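Local coordinates for D-methionine-binding lipoprotein MetQ (Escherichia coli, PDB 4YAH), which binds methionine as the substrate-binding lipoprotein of an ATP-driven D-methionine transport system, at residues H88-D93 against S225-L230; D138-G143 against G162-V167. All coordinates share one frame; numbering follows the deposited sequence.

How the contacts relate
From the N terminus, the chain first reaches H88-D93, the end of strand 83-88 and start of helix 89-99, in the lobe built on the six-stranded sheet. It then passes into the lobe with the five-stranded sheet, where contact 2 closes a short loop between the start of helix 139-151 and the loop 162-167. Only afterwards does S225-L230 return to the first sheet and close contact 1, so the smaller loop lies wholly within the larger one. The two contacts meet at the cleft between the lobes: H88 NE2 and N141 OD1 are hydrogen-bonded, 3.0 Å apart, and both contacts touch the bound methionine.

Contact 1. Residues H88-D93 against S225-L230; sequences HKPYLD and SPYVNL. With MET (methionine), chain B.
The H88 ring lies between the ligand and Y227. On one face the methionine SD sits toward the rim, 3.4 Å from NE2; over the centre of the opposite face comes CD1 of Y227, in a tilted edge-to-face (T-shaped) pair, planes at 59°. The amide nitrogen of N229 lies near the plane of H88, at its edge. The Y91 ring receives the ligand's methyl, CE, over its centre, 3.6 Å above the plane.

With CG of H88 set between its backbone N and carbonyl carbon (chi1 47°), ND1 folds back to accept from Y91 N at 3.2 Å, capping helix 89-99, while NE2 is hydrogen-bonded to N141 OD1. N229 grips the ligand with both amide atoms: OD1 accepts from the methionine N at 2.8 Å, and ND2 donates almost straight to the carboxylate O at 2.9 Å. No direct hydrogen bond joins the segments; a water accepts from K89 N and donates to P226 O and V228 O. H88 CB abuts V228 O at 3.2 Å, P90 CG crosses Y227 CE1 at 4.0 Å, and L230 CD1 rests 3.5 Å from K89 N.

H88, Y91 and N229 thus line the methionine pocket in the cleft of a two-lobed periplasmic binding protein fold. The contact sets the N-terminal end of helix 89-99 against the entry to strand 229-234, which runs between 83-88 and 103-111. From helix 139-151, R144 makes a cation-pi contact with Y227.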
ATOM      1  N   HIS A  88       2.101  -0.035   5.482  1.00 15.79           N
ATOM      2  CA  HIS A  88       1.520   0.773   6.539  1.00 14.88           C
ATOM      3  C   HIS A  88       1.627   0.023   7.873  1.00 16.71           C
ATOM      4  O   HIS A  88       2.049  -1.140   7.896  1.00 15.82           O
ATOM      5  CB  HIS A  88       0.049   1.170   6.214  1.00 14.10           C
ATOM      6  CG  HIS A  88      -0.834   0.054   5.737  1.00 16.29           C
ATOM      7  ND1 HIS A  88      -1.104  -1.077   6.482  1.00 15.35           N
ATOM      8  CD2 HIS A  88      -1.546  -0.077   4.590  1.00 13.77           C
ATOM      9  CE1 HIS A  88      -1.920  -1.863   5.802  1.00 19.18           C
ATOM     10  NE2 HIS A  88      -2.211  -1.274   4.654  1.00 16.73           N
ATOM     11  N   LYS A  89       1.262   0.677   8.980  1.00 14.09           N
ATOM     12  CA  LYS A  89       1.524   0.100  10.294  1.00 17.15           C
ATOM     13  C   LYS A  89       0.647  -1.108  10.597  1.00 16.65           C
ATOM     14  O   LYS A  89       1.123  -2.059  11.193  1.00 15.89           O
ATOM     15  CB  LYS A  89       1.363   1.136  11.421  1.00 18.45           C
ATOM     16  CG  LYS A  89       1.878   0.575  12.754  1.00 22.55           C
ATOM     17  CD  LYS A  89       2.056   1.627  13.822  1.00 39.28           C
ATOM     18  CE  LYS A  89       2.522   0.976  15.137  1.00 31.16           C
ATOM     19  NZ  LYS A  89       1.407   0.191  15.763  1.00 33.10           N
ATOM     20  N   PRO A  90      -0.640  -1.089  10.194  1.00 16.59           N
ATOM     21  CA  PRO A  90      -1.377  -2.333  10.446  1.00 14.58           C
ATOM     22  C   PRO A  90      -0.716  -3.547   9.792  1.00 16.45           C
ATOM     23  O   PRO A  90      -0.648  -4.620  10.403  1.00 17.43           O
ATOM     24  CB  PRO A  90      -2.753  -2.039   9.854  1.00 16.94           C
ATOM     25  CG  PRO A  90      -2.915  -0.573  10.035  1.00 16.23           C
ATOM     26  CD  PRO A  90      -1.533   0.001   9.770  1.00 18.38           C
ATOM     27  N   TYR A  91      -0.228  -3.372   8.572  1.00 16.70           N
ATOM     28  CA  TYR A  91       0.439  -4.451   7.861  1.00 15.30           C
ATOM     29  C   TYR A  91       1.691  -4.889   8.618  1.00 15.77           C
ATOM     30  O   TYR A  91       1.930  -6.084   8.800  1.00 17.57           O
ATOM     31  CB  TYR A  91       0.817  -4.026   6.455  1.00 16.97           C
ATOM     32  CG  TYR A  91       1.341  -5.175   5.635  1.00 16.45           C
ATOM     33  CD1 TYR A  91       0.464  -5.984   4.920  1.00 18.82           C
ATOM     34  CD2 TYR A  91       2.700  -5.472   5.587  1.00 17.44           C
ATOM     35  CE1 TYR A  91       0.923  -7.050   4.155  1.00 19.56           C
ATOM     36  CE2 TYR A  91       3.164  -6.532   4.830  1.00 16.61           C
ATOM     37  CZ  TYR A  91       2.264  -7.323   4.120  1.00 19.06           C
ATOM     38  OH  TYR A  91       2.685  -8.394   3.361  1.00 19.61           O
ATOM     39  N   LEU A  92       2.497  -3.909   9.012  1.00 15.25           N
ATOM     40  CA  LEU A  92       3.716  -4.178   9.762  1.00 19.17           C
ATOM     41  C   LEU A  92       3.395  -4.990  11.020  1.00 18.71           C
ATOM     42  O   LEU A  92       4.008  -6.035  11.277  1.00 19.48           O
ATOM     43  CB  LEU A  92       4.411  -2.868  10.133  1.00 17.76           C
ATOM     44  CG  LEU A  92       5.628  -3.016  11.053  1.00 16.61           C
ATOM     45  CD1 LEU A  92       6.670  -3.895  10.366  1.00 20.48           C
ATOM     46  CD2 LEU A  92       6.177  -1.645  11.368  1.00 21.79           C
ATOM     47  N   ASP A  93       2.434  -4.509  11.801  1.00 17.35           N
ATOM     48  CA  ASP A  93       2.037  -5.182  13.040  1.00 16.40           C
ATOM     49  C   ASP A  93       1.600  -6.623  12.813  1.00 21.03           C
ATOM     50  O   ASP A  93       1.946  -7.511  13.579  1.00 22.60           O
ATOM     51  CB  ASP A  93       0.911  -4.411  13.722  1.00 18.07           C
ATOM     52  CG  ASP A  93       1.367  -3.056  14.246  1.00 27.32           C
ATOM     53  OD1 ASP A  93       2.589  -2.828  14.326  1.00 31.00           O
ATOM     54  OD2 ASP A  93       0.505  -2.224  14.575  1.00 25.72           O
ATOM     55  N   SER A 225      -7.076   8.054   7.462  1.00 18.68           N
ATOM     56  CA  SER A 225      -7.123   6.627   7.703  1.00 17.17           C
ATOM     57  C   SER A 225      -5.891   6.229   8.477  1.00 18.16           C
ATOM     58  O   SER A 225      -4.975   7.018   8.597  1.00 19.97           O
ATOM     59  CB  SER A 225      -7.162   5.853   6.381  1.00 17.08           C
ATOM     60  OG  SER A 225      -5.854   5.809   5.843  1.00 17.00           O
ATOM     61  N   PRO A 226      -5.875   5.000   8.999  1.00 14.69           N
ATOM     62  CA  PRO A 226      -4.670   4.551   9.698  1.00 15.27           C
ATOM     63  C   PRO A 226      -3.578   4.022   8.780  1.00 17.37           C
ATOM     64  O   PRO A 226      -2.653   3.400   9.303  1.00 17.98           O
ATOM     65  CB  PRO A 226      -5.193   3.432  10.594  1.00 21.54           C
ATOM     66  CG  PRO A 226      -6.369   2.902   9.888  1.00 26.39           C
ATOM     67  CD  PRO A 226      -6.990   4.056   9.174  1.00 20.09           C
ATOM     68  N   TYR A 227      -3.643   4.267   7.474  1.00 16.12           N
ATOM     69  CA  TYR A 227      -2.791   3.513   6.548  1.00 13.84           C
ATOM     70  C   TYR A 227      -1.612   4.295   5.970  1.00 15.44           C
ATOM     71  O   TYR A 227      -1.129   3.982   4.888  1.00 13.79           O
ATOM     72  CB  TYR A 227      -3.673   2.945   5.415  1.00 14.79           C
ATOM     73  CG  TYR A 227      -4.770   2.050   5.950  1.00 16.84           C
ATOM     74  CD1 TYR A 227      -4.474   0.829   6.534  1.00 16.09           C
ATOM     75  CD2 TYR A 227      -6.100   2.431   5.885  1.00 15.92           C
ATOM     76  CE1 TYR A 227      -5.459   0.025   7.047  1.00 19.44           C
ATOM     77  CE2 TYR A 227      -7.095   1.631   6.392  1.00 16.06           C
ATOM     78  CZ  TYR A 227      -6.779   0.430   6.957  1.00 20.01           C
ATOM     79  OH  TYR A 227      -7.782  -0.364   7.457  1.00 18.77           O
ATOM     80  N   VAL A 228      -1.081   5.265   6.715  1.00 16.64           N
ATOM     81  CA  VAL A 228       0.119   5.939   6.250  1.00 16.18           C
ATOM     82  C   VAL A 228       1.219   4.885   6.094  1.00 15.50           C
ATOM     83  O   VAL A 228       1.375   4.005   6.946  1.00 15.35           O
ATOM     84  CB  VAL A 228       0.555   7.077   7.204  1.00 15.72           C
ATOM     85  CG1 VAL A 228       1.027   6.531   8.554  1.00 16.78           C
ATOM     86  CG2 VAL A 228       1.600   7.940   6.541  1.00 17.83           C
ATOM     87  N   ASN A 229       1.939   4.943   4.981  1.00 15.44           N
ATOM     88  CA  ASN A 229       3.028   4.009   4.729  1.00 16.75           C
ATOM     89  C   ASN A 229       4.262   4.443   5.535  1.00 16.13           C
ATOM     90  O   ASN A 229       4.336   5.576   6.013  1.00 14.86           O
ATOM     91  CB  ASN A 229       3.346   3.933   3.226  1.00 16.53           C
ATOM     92  CG  ASN A 229       2.331   3.111   2.440  1.00 15.42           C
ATOM     93  OD1 ASN A 229       2.665   2.553   1.399  1.00 16.62           O
ATOM     94  ND2 ASN A 229       1.078   3.066   2.915  1.00 18.23           N
ATOM     95  N   LEU A 230       5.249   3.547   5.606  1.00 14.70           N
ATOM     96  CA  LEU A 230       6.363   3.662   6.542  1.00 12.02           C
ATOM     97  C   LEU A 230       7.679   3.308   5.880  1.00 16.13           C
ATOM     98  O   LEU A 230       7.720   2.505   4.949  1.00 16.98           O
ATOM     99  CB  LEU A 230       6.163   2.713   7.722  1.00 14.99           C
ATOM    100  CG  LEU A 230       4.815   2.751   8.432  1.00 16.31           C
ATOM    101  CD1 LEU A 230       4.688   1.509   9.296  1.00 16.77           C
ATOM    102  CD2 LEU A 230       4.707   4.006   9.264  1.00 16.48           C
TER
HETATM  103  N   MET B 301       1.150   1.085  -0.512  1.00 16.33           N
HETATM  104  CA  MET B 301       0.163   0.166   0.055  1.00 16.55           C
HETATM  105  C   MET B 301      -1.058   0.946   0.483  1.00 17.10           C
HETATM  106  O   MET B 301      -0.897   1.953   1.180  1.00 17.75           O
HETATM  107  CB  MET B 301       0.746  -0.588   1.254  1.00 18.12           C
HETATM  108  CG  MET B 301      -0.142  -1.701   1.791  1.00 15.74           C
HETATM  109  SD  MET B 301       0.551  -2.575   3.210  1.00 15.65           S
HETATM  110  CE  MET B 301       1.816  -3.554   2.403  1.00 16.05           C
HETATM  111  OXT MET B 301      -2.197   0.558   0.156  1.00 18.27           O
HETATM  112  O   HOH W   1       0.130   3.280   9.119  1.00 16.06           O

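Contact 2. Residues D138-G143 against G162-V167. With MET (methionine), chain B.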
ATOM      1  N   ASP A 138      -4.384 -10.383   2.161  1.00 19.13           N
ATOM      2  CA  ASP A 138      -3.639 -10.289   3.416  1.00 18.17           C
ATOM      3  C   ASP A 138      -4.552  -9.632   4.456  1.00 22.62           C
ATOM      4  O   ASP A 138      -5.397  -8.804   4.108  1.00 19.54           O
ATOM      5  CB  ASP A 138      -2.343  -9.502   3.220  1.00 18.31           C
ATOM      6  CG  ASP A 138      -2.601  -8.088   2.765  1.00 24.43           C
ATOM      7  OD1 ASP A 138      -2.875  -7.902   1.546  1.00 21.97           O
ATOM      8  OD2 ASP A 138      -2.569  -7.180   3.638  1.00 21.06           O
ATOM      9  N   PRO A 139      -4.415 -10.008   5.737  1.00 18.39           N
ATOM     10  CA  PRO A 139      -5.468  -9.626   6.702  1.00 18.46           C
ATOM     11  C   PRO A 139      -5.781  -8.143   6.805  1.00 18.69           C
ATOM     12  O   PRO A 139      -6.974  -7.804   6.900  1.00 19.58           O
ATOM     13  CB  PRO A 139      -4.917 -10.128   8.040  1.00 22.65           C
ATOM     14  CG  PRO A 139      -4.036 -11.253   7.678  1.00 26.56           C
ATOM     15  CD  PRO A 139      -3.403 -10.880   6.350  1.00 21.49           C
ATOM     16  N   THR A 140      -4.782  -7.267   6.803  1.00 17.53           N
ATOM     17  CA  THR A 140      -5.087  -5.865   7.052  1.00 17.50           C
ATOM     18  C   THR A 140      -5.620  -5.178   5.789  1.00 16.77           C
ATOM     19  O   THR A 140      -6.480  -4.298   5.890  1.00 17.92           O
ATOM     20  CB  THR A 140      -3.885  -5.085   7.603  1.00 18.98           C
ATOM     21  OG1 THR A 140      -2.806  -5.068   6.672  1.00 19.95           O
ATOM     22  CG2 THR A 140      -3.423  -5.709   8.895  1.00 18.32           C
ATOM     23  N   ASN A 141      -5.156  -5.566   4.607  1.00 16.10           N
ATOM     24  CA  ASN A 141      -5.677  -4.892   3.414  1.00 17.06           C
ATOM     25  C   ASN A 141      -7.002  -5.506   3.009  1.00 18.64           C
ATOM     26  O   ASN A 141      -7.849  -4.819   2.442  1.00 16.68           O
ATOM     27  CB  ASN A 141      -4.650  -4.907   2.290  1.00 20.56           C
ATOM     28  CG  ASN A 141      -3.521  -3.922   2.553  1.00 19.28           C
ATOM     29  OD1 ASN A 141      -3.716  -2.705   2.527  1.00 17.79           O
ATOM     30  ND2 ASN A 141      -2.347  -4.447   2.845  1.00 18.55           N
ATOM     31  N   LEU A 142      -7.200  -6.775   3.343  1.00 16.52           N
ATOM     32  CA  LEU A 142      -8.516  -7.382   3.229  1.00 15.14           C
ATOM     33  C   LEU A 142      -9.517  -6.627   4.111  1.00 17.11           C
ATOM     34  O   LEU A 142     -10.598  -6.232   3.654  1.00 16.61           O
ATOM     35  CB  LEU A 142      -8.477  -8.854   3.627  1.00 17.07           C
ATOM     36  CG  LEU A 142      -9.857  -9.523   3.765  1.00 22.98           C
ATOM     37  CD1 LEU A 142     -10.594  -9.452   2.454  1.00 21.06           C
ATOM     38  CD2 LEU A 142      -9.703 -10.952   4.224  1.00 29.00           C
ATOM     39  N   GLY A 143      -9.158  -6.432   5.377  1.00 19.06           N
ATOM     40  CA  GLY A 143     -10.049  -5.780   6.320  1.00 16.88           C
ATOM     41  C   GLY A 143     -10.367  -4.394   5.829  1.00 16.09           C
ATOM     42  O   GLY A 143     -11.511  -3.962   5.809  1.00 14.94           O
ATOM     43  N   GLY A 162     -13.120  -3.846  14.158  1.00 25.65           N
ATOM     44  CA  GLY A 162     -11.959  -2.979  14.133  1.00 27.15           C
ATOM     45  C   GLY A 162     -11.391  -2.898  12.725  1.00 25.41           C
ATOM     46  O   GLY A 162     -12.141  -2.693  11.753  1.00 27.15           O
ATOM     47  N   LEU A 163     -10.078  -3.089  12.619  1.00 26.22           N
ATOM     48  CA  LEU A 163      -9.379  -3.035  11.334  1.00 26.03           C
ATOM     49  C   LEU A 163      -9.299  -4.378  10.633  1.00 26.53           C
ATOM     50  O   LEU A 163      -8.828  -4.447   9.496  1.00 23.42           O
ATOM     51  CB  LEU A 163      -7.957  -2.503  11.517  1.00 28.91           C
ATOM     52  CG  LEU A 163      -7.830  -1.068  12.029  1.00 37.62           C
ATOM     53  CD1 LEU A 163      -6.376  -0.638  12.008  1.00 42.41           C
ATOM     54  CD2 LEU A 163      -8.674  -0.115  11.200  1.00 41.98           C
ATOM     55  N   LEU A 164      -9.747  -5.438  11.302  1.00 21.98           N
ATOM     56  CA  LEU A 164      -9.526  -6.789  10.804  1.00 23.52           C
ATOM     57  C   LEU A 164     -10.815  -7.585  10.554  1.00 22.84           C
ATOM     58  O   LEU A 164     -10.894  -8.770  10.869  1.00 22.12           O
ATOM     59  CB  LEU A 164      -8.619  -7.543  11.775  1.00 24.96           C
ATOM     60  CG  LEU A 164      -7.236  -6.892  11.924  1.00 30.99           C
ATOM     61  CD1 LEU A 164      -6.430  -7.550  13.043  1.00 35.21           C
ATOM     62  CD2 LEU A 164      -6.449  -6.958  10.626  1.00 31.62           C
ATOM     63  N   PRO A 165     -11.815  -6.955   9.931  1.00 19.89           N
ATOM     64  CA  PRO A 165     -12.915  -7.825   9.512  1.00 22.53           C
ATOM     65  C   PRO A 165     -12.468  -8.857   8.467  1.00 22.55           C
ATOM     66  O   PRO A 165     -11.527  -8.606   7.707  1.00 19.88           O
ATOM     67  CB  PRO A 165     -13.922  -6.844   8.903  1.00 19.24           C
ATOM     68  CG  PRO A 165     -13.089  -5.730   8.380  1.00 18.43           C
ATOM     69  CD  PRO A 165     -11.933  -5.599   9.368  1.00 19.95           C
ATOM     70  N   THR A 166     -13.147 -10.001   8.443  1.00 21.76           N
ATOM     71  CA  THR A 166     -12.990 -10.991   7.379  1.00 20.31           C
ATOM     72  C   THR A 166     -14.311 -11.169   6.659  1.00 18.96           C
ATOM     73  O   THR A 166     -15.314 -10.572   7.042  1.00 20.47           O
ATOM     74  CB  THR A 166     -12.541 -12.353   7.909  1.00 24.17           C
ATOM     75  OG1 THR A 166     -13.622 -12.961   8.613  1.00 25.74           O
ATOM     76  CG2 THR A 166     -11.340 -12.220   8.829  1.00 25.88           C
ATOM     77  N   VAL A 167     -14.326 -11.997   5.626  1.00 20.37           N
ATOM     78  CA  VAL A 167     -15.562 -12.230   4.893  1.00 21.17           C
ATOM     79  C   VAL A 167     -16.595 -12.904   5.793  1.00 21.51           C
ATOM     80  O   VAL A 167     -17.795 -12.729   5.606  1.00 21.84           O
ATOM     81  CB  VAL A 167     -15.298 -13.067   3.631  1.00 23.63           C
ATOM     82  CG1 VAL A 167     -16.592 -13.426   2.920  1.00 29.06           C
ATOM     83  CG2 VAL A 167     -14.407 -12.280   2.693  1.00 26.18           C
TER
HETATM   84  N   MET B 301       1.150   1.085  -0.512  1.00 16.33           N
HETATM   85  CA  MET B 301       0.163   0.166   0.055  1.00 16.55           C
HETATM   86  C   MET B 301      -1.058   0.946   0.483  1.00 17.10           C
HETATM   87  O   MET B 301      -0.897   1.953   1.180  1.00 17.75           O
HETATM   88  CB  MET B 301       0.746  -0.588   1.254  1.00 18.12           C
HETATM   89  CG  MET B 301      -0.142  -1.701   1.791  1.00 15.74           C
HETATM   90  SD  MET B 301       0.551  -2.575   3.210  1.00 15.65           S
HETATM   91  CE  MET B 301       1.816  -3.554   2.403  1.00 16.05           C
HETATM   92  OXT MET B 301      -2.197   0.558   0.156  1.00 18.27           O
HETATM   93  O   HOH W   2      -8.924  -9.383   7.845  1.00 25.72           O
HETATM   94  O   HOH W   3      -7.074  -2.869   8.144  1.00 21.07           O
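A water-bridged helix-to-loop contact joins the first turn of helix 139-151, in the lobe with the five-stranded sheet, to the loop between strands 156-157 and 170-172. G143 comes close against this loop, its CA 4.6 Å from that of L164. Without a side chain it lets the backbone approach, and its CA makes a CH...O contact with P165 O at 3.5 Å; the proline ring lies alongside, CG 3.5 Å from G143 O. Toward the helix start, CD2 of L164 meets CG2 of T140 methyl to methyl at 3.7 Å, the two side chains pointing the same way. One water donates to P139 O and P165 O, another to T140 O and L163 O.

On the ligand side, D138 caps the helix. Its OD2 accepts from N141 N, which lies above the carboxylate plane, and on the syn side from N141 ND2 at 2.9 Å. N141 ND2 is 3.5 Å from the methionine SD; consistent with a second-shell role, D138 and H88 together fix the turn of this amide.

With no direct hydrogen bond between the segments, the polar link of loop to helix runs through P139 O and T140 O by way of two waters, and P139 O serves twice, since it also accepts the helix bond from G143 N.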